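Local coordinates for protein ribosomal processing cysteine protease Prp (Streptococcus mutans, PDB 2G0I) that probably acts as a cysteine protease of the Prp family, linked to ribosome biogenesis, and can bind calcium, at residues T39-R42 with E48-E51; S90-M93 with G99-K102; K44-S49 with T109-E114. One frame throughout, in Å; residues are numbered along the deposited sequence.

Contact 1: residues T39-R42 with E48-E51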
loop_
_atom_site.group_PDB
_atom_site.type_symbol
_atom_site.label_atom_id
_atom_site.label_comp_id
_atom_site.label_asym_id
_atom_site.label_seq_id
_atom_site.Cartn_x
_atom_site.Cartn_y
_atom_site.Cartn_z
ATOM N N THR B 39 10.506 6.779 10.758
ATOM C CA THR B 39 10.299 7.918 11.679
ATOM C C THR B 39 9.340 8.869 11.007
ATOM O O THR B 39 9.657 9.437 9.935
ATOM C CB THR B 39 11.651 8.636 12.003
ATOM O OG1 THR B 39 12.572 7.689 12.542
ATOM C CG2 THR B 39 11.484 9.838 12.958
ATOM N N PHE B 40 8.148 8.970 11.586
ATOM C CA PHE B 40 7.106 9.889 11.101
ATOM C C PHE B 40 7.129 11.148 11.953
ATOM O O PHE B 40 7.220 11.091 13.189
ATOM C CB PHE B 40 5.732 9.236 11.229
ATOM C CG PHE B 40 5.554 8.002 10.358
ATOM C CD1 PHE B 40 4.836 8.098 9.150
ATOM C CD2 PHE B 40 6.030 6.757 10.767
ATOM C CE1 PHE B 40 4.643 6.994 8.326
ATOM C CE2 PHE B 40 5.825 5.610 9.936
ATOM C CZ PHE B 40 5.106 5.750 8.706
ATOM N N ILE B 41 6.985 12.284 11.298
ATOM C CA ILE B 41 6.771 13.516 12.029
ATOM C C ILE B 41 5.390 14.064 11.728
ATOM O O ILE B 41 5.065 14.323 10.554
ATOM C CB ILE B 41 7.854 14.539 11.708
ATOM C CG1 ILE B 41 9.208 13.988 12.138
ATOM C CG2 ILE B 41 7.506 15.948 12.379
ATOM C CD1 ILE B 41 10.336 14.826 11.700
ATOM N N ARG B 42 4.610 14.269 12.797
ATOM C CA ARG B 42 3.320 14.938 12.757
ATOM C C ARG B 42 3.521 16.340 13.393
ATOM O O ARG B 42 4.179 16.469 14.441
ATOM C CB ARG B 42 2.304 14.135 13.571
ATOM C CG ARG B 42 0.860 14.566 13.359
ATOM C CD ARG B 42 -0.127 13.701 14.178
ATOM N NE ARG B 42 -0.156 12.283 13.784
ATOM C CZ ARG B 42 -0.937 11.772 12.828
ATOM N NH1 ARG B 42 -1.774 12.558 12.160
ATOM N NH2 ARG B 42 -0.911 10.472 12.563
ATOM N N GLU B 48 3.684 15.235 8.252
ATOM C CA GLU B 48 4.500 16.090 7.413
ATOM C C GLU B 48 5.641 15.369 6.728
ATOM O O GLU B 48 5.976 15.718 5.618
ATOM C CB GLU B 48 5.053 17.279 8.210
ATOM C CG GLU B 48 3.911 18.211 8.683
ATOM C CD GLU B 48 4.296 19.685 8.633
ATOM O OE1 GLU B 48 3.433 20.511 8.282
ATOM O OE2 GLU B 48 5.442 19.986 8.938
ATOM N N SER B 49 6.237 14.384 7.392
ATOM C CA SER B 49 7.345 13.647 6.786
ATOM C C SER B 49 7.503 12.231 7.311
ATOM O O SER B 49 7.079 11.904 8.413
ATOM C CB SER B 49 8.668 14.397 6.962
ATOM O OG SER B 49 9.061 14.442 8.336
ATOM N N VAL B 50 8.163 11.403 6.511
ATOM C CA VAL B 50 8.550 10.075 6.974
ATOM C C VAL B 50 9.925 9.777 6.418
ATOM O O VAL B 50 10.226 10.088 5.244
ATOM C CB VAL B 50 7.491 8.975 6.631
ATOM C CG1 VAL B 50 7.311 8.886 5.130
ATOM C CG2 VAL B 50 7.957 7.598 7.166
ATOM N N GLU B 51 10.765 9.214 7.281
ATOM C CA GLU B 51 12.114 8.877 6.926
ATOM C C GLU B 51 12.282 7.398 7.170
ATOM O O GLU B 51 11.945 6.934 8.252
ATOM C CB GLU B 51 13.086 9.723 7.750
ATOM C CG GLU B 51 14.542 9.330 7.575
ATOM C CD GLU B 51 15.490 10.160 8.458
ATOM O OE1 GLU B 51 15.130 11.300 8.823
ATOM O OE2 GLU B 51 16.593 9.663 8.766
HETATM O O HOH W 1 10.421 12.021 9.066
HETATM O O HOH W 2 13.946 6.667 10.567
#
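Ile41 O is gripped by two amides of the neighbouring strand. Glu48 N reaches it at 2.8 Å, nearly along the C=O axis and almost straight at the hydrogen (169°), while Ser49 N adds a weak bond at 3.4 Å. Two successive residues facing one partner make a classic beta bulge just past the turn of the 36-43/46-53 hairpin. Beyond it the antiparallel pairing is regular: Ile41 N donates to Ser49 O, and Thr39 and Glu51 exchange a pair of backbone bonds. Thr39 O, which accepts from Glu51 N, accepts a second hydrogen bond from a water at 2.8 Å, and this water also bonds Ser49 OG. A second water joins Thr39 OG1 to Glu51 O.

The two faces differ in character. On one, Phe40 and Val50 form a non-hydrogen-bonded pair and lie side by side. Val50 CG2, anti to its backbone N, sits over the middle of the Phe40 ring, 3.6 Å from the centroid and 13° off its normal, a CH-pi contact. The flat ring of Phe40 and the branched side chain of Val50 suit this side, where helix 114-133 packs through Leu124 on Phe40 and through Phe120 and Phe123 on Val50. On the other face Ser49 OG lies alongside Ile41, 3.6 Å from both its CB and CD1, a small hydroxyl that reaches water yet fits against an aliphatic chain. The chemistry thus makes the hairpin two-sided: apolar groups face the helical layer, while the other face mixes aliphatic Ile41 with hydroxyls that bind water.

Contact 2: residues S90-M93 with G99-K102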
loop_
_atom_site.group_PDB
_atom_site.type_symbol
_atom_site.label_atom_id
_atom_site.label_comp_id
_atom_site.label_asym_id
_atom_site.label_seq_id
_atom_site.Cartn_x
_atom_site.Cartn_y
_atom_site.Cartn_z
ATOM N N SER B 90 8.599 16.213 -2.058
ATOM C CA SER B 90 10.020 16.214 -2.064
ATOM C C SER B 90 10.393 14.800 -1.595
ATOM O O SER B 90 9.824 14.284 -0.624
ATOM C CB SER B 90 10.499 17.277 -1.095
ATOM O OG SER B 90 11.869 17.152 -0.837
ATOM N N LEU B 91 11.340 14.181 -2.285
ATOM C CA LEU B 91 11.694 12.787 -2.012
ATOM C C LEU B 91 13.183 12.656 -2.196
ATOM O O LEU B 91 13.706 12.972 -3.267
ATOM C CB LEU B 91 10.987 11.863 -3.028
ATOM C CG LEU B 91 11.502 10.398 -2.979
ATOM C CD1 LEU B 91 11.144 9.661 -1.675
ATOM C CD2 LEU B 91 11.007 9.607 -4.182
ATOM N N GLN B 92 13.872 12.177 -1.165
ATOM C CA GLN B 92 15.312 11.869 -1.262
ATOM C C GLN B 92 15.408 10.358 -1.090
ATOM O O GLN B 92 14.796 9.804 -0.175
ATOM C CB GLN B 92 16.042 12.591 -0.135
ATOM C CG GLN B 92 17.545 12.480 -0.189
ATOM C CD GLN B 92 18.093 12.883 -1.566
ATOM O OE1 GLN B 92 18.050 14.077 -1.963
ATOM N NE2 GLN B 92 18.597 11.887 -2.313
HETATM N N MSE B 93 16.162 9.682 -1.952
HETATM C CA MSE B 93 16.355 8.232 -1.807
HETATM C C MSE B 93 17.767 7.802 -2.191
HETATM O O MSE B 93 18.307 8.276 -3.207
HETATM C CB MSE B 93 15.441 7.472 -2.752
HETATM C CG MSE B 93 13.969 7.443 -2.437
HETATM SE SE MSE B 93 13.105 6.208 -3.657
HETATM C CE MSE B 93 14.031 4.690 -3.205
ATOM N N GLY B 99 20.009 1.545 2.755
ATOM C CA GLY B 99 18.955 2.317 2.097
ATOM C C GLY B 99 18.463 3.449 2.967
ATOM O O GLY B 99 18.337 3.307 4.194
ATOM N N TYR B 100 18.148 4.561 2.307
ATOM C CA TYR B 100 17.572 5.742 2.932
ATOM C C TYR B 100 16.456 6.301 2.030
ATOM O O TYR B 100 16.587 6.346 0.788
ATOM C CB TYR B 100 18.662 6.797 3.129
ATOM C CG TYR B 100 18.169 8.105 3.672
ATOM C CD1 TYR B 100 17.940 8.260 5.030
ATOM C CD2 TYR B 100 17.884 9.181 2.820
ATOM C CE1 TYR B 100 17.460 9.440 5.553
ATOM C CE2 TYR B 100 17.383 10.402 3.339
ATOM C CZ TYR B 100 17.183 10.513 4.719
ATOM O OH TYR B 100 16.701 11.676 5.279
HETATM N N MSE B 101 15.372 6.754 2.658
HETATM C CA MSE B 101 14.297 7.396 1.940
HETATM C C MSE B 101 13.663 8.425 2.858
HETATM O O MSE B 101 13.451 8.173 4.039
HETATM C CB MSE B 101 13.271 6.360 1.519
HETATM C CG MSE B 101 12.127 6.892 0.726
HETATM SE SE MSE B 101 10.764 5.469 0.402
HETATM C CE MSE B 101 11.848 4.005 0.027
ATOM N N LYS B 102 13.389 9.602 2.323
ATOM C CA LYS B 102 12.644 10.550 3.092
ATOM C C LYS B 102 11.625 11.212 2.187
ATOM O O LYS B 102 11.991 11.773 1.129
ATOM C CB LYS B 102 13.580 11.567 3.733
ATOM C CG LYS B 102 12.792 12.586 4.577
ATOM C CD LYS B 102 13.710 13.480 5.400
ATOM C CE LYS B 102 12.857 14.297 6.338
ATOM N NZ LYS B 102 13.655 15.140 7.236
HETATM O O HOH W 3 12.573 14.595 0.904
#
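Met93 and Met101, both selenomethionines, lie side by side and point the same way from a non-hydrogen-bonded pair, CG to CG 3.7 Å. Their chains leave the backbone differently: CG of Met93 is anti to the carbonyl carbon (chi1 -72°), that of Met101 anti to the backbone N (chi1 -178°). Both bend at the last torsion, and their CE methyls still come within 4.0 Å of each other. Long, flexible, unbranched chains suit this place because they can touch near the stem and again at the terminal methyls. Leu91 crosses Met101 obliquely, resting CD1 at 3.8 Å from Met101 CG.

On the opposite face Gln92 and Tyr100 cross at about a right angle; the aliphatic CG of Gln92 meets the ring at its edge, 4.1 Å from Tyr100 CE2. Lys102, extended throughout, pairs with Gln92 through the backbone: Gln92 N donates to Lys102 O at 3.0 Å and Lys102 N to Gln92 O at 2.9 Å. Lys102 O also accepts from a water that bonds Ser90 OG.

Backbone bonds set this hairpin's register, whose strand 90-94 edges the chain's five-stranded sheet; side chains add an apolar cluster on one face and Gln92 CG against Tyr100 on the other.

Contact 3: residues K44-S49 with T109-E114; sequences KGILES and TNKSDE
Lys111 NZ forms a salt bridge with Glu48 OE1 at 2.8 Å, approaching on the syn side of the carboxylate but 31° out of its plane. The other oxygen, OE2, is bridged to Arg43, so two cations share the carboxylate between them and probably favour its ionised form. Lys111 NZ also donates to the backbone O of Ser106, which helps to fix the ammonium group between strand and loop.

A long side chain suits the gap: the nearest CA atoms, of Ile46 and Ser112, are 6.5 Å apart. Past CG the Lys111 chain is fully extended, and its methylenes run beside the carboxylate, with CE 3.3 Å from Glu48 OE1. The same aliphatic stem meets Ile46 at about a right angle: Ile46 CD1 lies 3.7 Å from Lys111 CG and also approaches Ser112 CA at 4.1 Å. One lysine thus offers hydrocarbon to the isoleucine and charge to the glutamate.

Within 109-114 a type I beta turn runs from Asn110 to Asp113, closed by Asp113 N to Asn110 O at 3.0 Å. Asn110 ND2 adds a bond to Asp113 OD2, met from above the carboxylate plane. Asp113 stands at the N-cap position of helix 114-133. The arrangement is a strand-to-loop contact of a two-layer alpha-beta sandwich, tying the start of strand 46-53 to the turn that leads into the helix.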
loop_
_atom_site.group_PDB
_atom_site.type_symbol
_atom_site.label_atom_id
_atom_site.label_comp_id
_atom_site.label_asym_id
_atom_site.label_seq_id
_atom_site.Cartn_x
_atom_site.Cartn_y
_atom_site.Cartn_z
ATOM N N LYS B 44 1.165 19.839 14.343
ATOM C CA LYS B 44 -0.166 20.431 14.413
ATOM C C LYS B 44 -1.224 19.488 13.846
ATOM O O LYS B 44 -2.150 19.921 13.151
ATOM C CB LYS B 44 -0.203 21.803 13.698
ATOM C CG LYS B 44 0.825 22.835 14.177
ATOM C CD LYS B 44 0.560 23.233 15.634
ATOM C CE LYS B 44 1.489 24.330 16.111
ATOM N NZ LYS B 44 1.214 24.547 17.551
ATOM N N GLY B 45 -1.070 18.197 14.124
ATOM C CA GLY B 45 -2.098 17.228 13.803
ATOM C C GLY B 45 -1.958 16.553 12.448
ATOM O O GLY B 45 -2.568 15.513 12.231
ATOM N N ILE B 46 -1.175 17.141 11.542
ATOM C CA ILE B 46 -0.976 16.572 10.198
ATOM C C ILE B 46 0.417 15.894 10.010
ATOM O O ILE B 46 1.453 16.373 10.488
ATOM C CB ILE B 46 -1.235 17.611 9.049
ATOM C CG1 ILE B 46 -0.139 18.682 9.010
ATOM C CG2 ILE B 46 -2.692 18.252 9.157
ATOM C CD1 ILE B 46 0.078 19.390 7.653
ATOM N N LEU B 47 0.416 14.763 9.313
ATOM C CA LEU B 47 1.670 14.108 8.936
ATOM C C LEU B 47 2.421 14.967 7.939
ATOM O O LEU B 47 1.887 15.314 6.877
ATOM C CB LEU B 47 1.372 12.729 8.323
ATOM C CG LEU B 47 0.865 11.720 9.354
ATOM C CD1 LEU B 47 0.290 10.511 8.631
ATOM C CD2 LEU B 47 1.993 11.300 10.332
ATOM N N GLU B 48 3.684 15.235 8.252
ATOM C CA GLU B 48 4.500 16.090 7.413
ATOM C C GLU B 48 5.641 15.369 6.728
ATOM O O GLU B 48 5.976 15.718 5.618
ATOM C CB GLU B 48 5.053 17.279 8.210
ATOM C CG GLU B 48 3.911 18.211 8.683
ATOM C CD GLU B 48 4.296 19.685 8.633
ATOM O OE1 GLU B 48 3.433 20.511 8.282
ATOM O OE2 GLU B 48 5.442 19.986 8.938
ATOM N N SER B 49 6.237 14.384 7.392
ATOM C CA SER B 49 7.345 13.647 6.786
ATOM C C SER B 49 7.503 12.231 7.311
ATOM O O SER B 49 7.079 11.904 8.413
ATOM C CB SER B 49 8.668 14.397 6.962
ATOM O OG SER B 49 9.061 14.442 8.336
ATOM N N THR B 109 2.451 23.371 -0.238
ATOM C CA THR B 109 1.402 24.245 0.333
ATOM C C THR B 109 0.109 23.488 0.600
ATOM O O THR B 109 -0.616 23.802 1.543
ATOM C CB THR B 109 1.209 25.611 -0.433
ATOM O OG1 THR B 109 1.612 25.444 -1.785
ATOM C CG2 THR B 109 2.110 26.702 0.171
ATOM N N ASN B 110 -0.133 22.424 -0.154
ATOM C CA ASN B 110 -1.323 21.621 0.117
ATOM C C ASN B 110 -1.059 20.346 0.956
ATOM O O ASN B 110 -1.826 19.387 0.919
ATOM C CB ASN B 110 -2.140 21.369 -1.173
ATOM C CG ASN B 110 -1.493 20.347 -2.102
ATOM O OD1 ASN B 110 -0.260 20.186 -2.136
ATOM N ND2 ASN B 110 -2.322 19.661 -2.878
ATOM N N LYS B 111 -0.005 20.366 1.764
ATOM C CA LYS B 111 0.236 19.255 2.701
ATOM C C LYS B 111 -0.961 18.885 3.569
ATOM O O LYS B 111 -1.107 17.736 3.931
ATOM C CB LYS B 111 1.449 19.540 3.596
ATOM C CG LYS B 111 1.318 20.797 4.442
ATOM C CD LYS B 111 2.639 21.145 5.061
ATOM C CE LYS B 111 2.540 22.477 5.802
ATOM N NZ LYS B 111 3.769 22.690 6.629
ATOM N N SER B 112 -1.824 19.856 3.901
ATOM C CA SER B 112 -2.927 19.638 4.840
ATOM C C SER B 112 -4.181 19.072 4.136
ATOM O O SER B 112 -5.209 18.827 4.793
ATOM C CB SER B 112 -3.260 20.979 5.519
ATOM O OG SER B 112 -3.787 21.861 4.530
ATOM N N ASP B 113 -4.101 18.857 2.810
ATOM C CA ASP B 113 -5.267 18.417 2.034
ATOM C C ASP B 113 -5.792 17.112 2.572
ATOM O O ASP B 113 -4.994 16.264 3.023
ATOM C CB ASP B 113 -4.922 18.200 0.553
ATOM C CG ASP B 113 -5.111 19.428 -0.268
ATOM O OD1 ASP B 113 -5.169 20.539 0.340
ATOM O OD2 ASP B 113 -5.169 19.289 -1.521
ATOM N N GLU B 114 -7.110 16.938 2.471
ATOM C CA GLU B 114 -7.766 15.730 2.895
ATOM C C GLU B 114 -7.212 14.503 2.155
ATOM O O GLU B 114 -6.912 13.490 2.788
ATOM C CB GLU B 114 -9.290 15.840 2.709
ATOM C CG GLU B 114 -10.068 14.810 3.502
ATOM C CD GLU B 114 -11.582 14.842 3.222
ATOM O OE1 GLU B 114 -12.226 15.871 3.562
ATOM O OE2 GLU B 114 -12.110 13.839 2.670
#

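In the fold
From the N terminus, strand 36-43 turns back into 46-53, and contact 1 closes this first hairpin. Contact 3 opens at its turn and shares Glu48 and Ser49 with contact 1; its long loop, holding helix 61-84 and both strands of the second hairpin, closes only at 109-114, ahead of helix 114-133. Contact 2 closes that second hairpin, so it follows contact 1 in series and nests inside contact 3. Strands 46-53 and 100-104 are neighbours in the sheet, where Glu51 and Val50 of contact 1 pack on Tyr100 and Lys102 of contact 2. Together the contacts join two hairpins and the entrance to a helix.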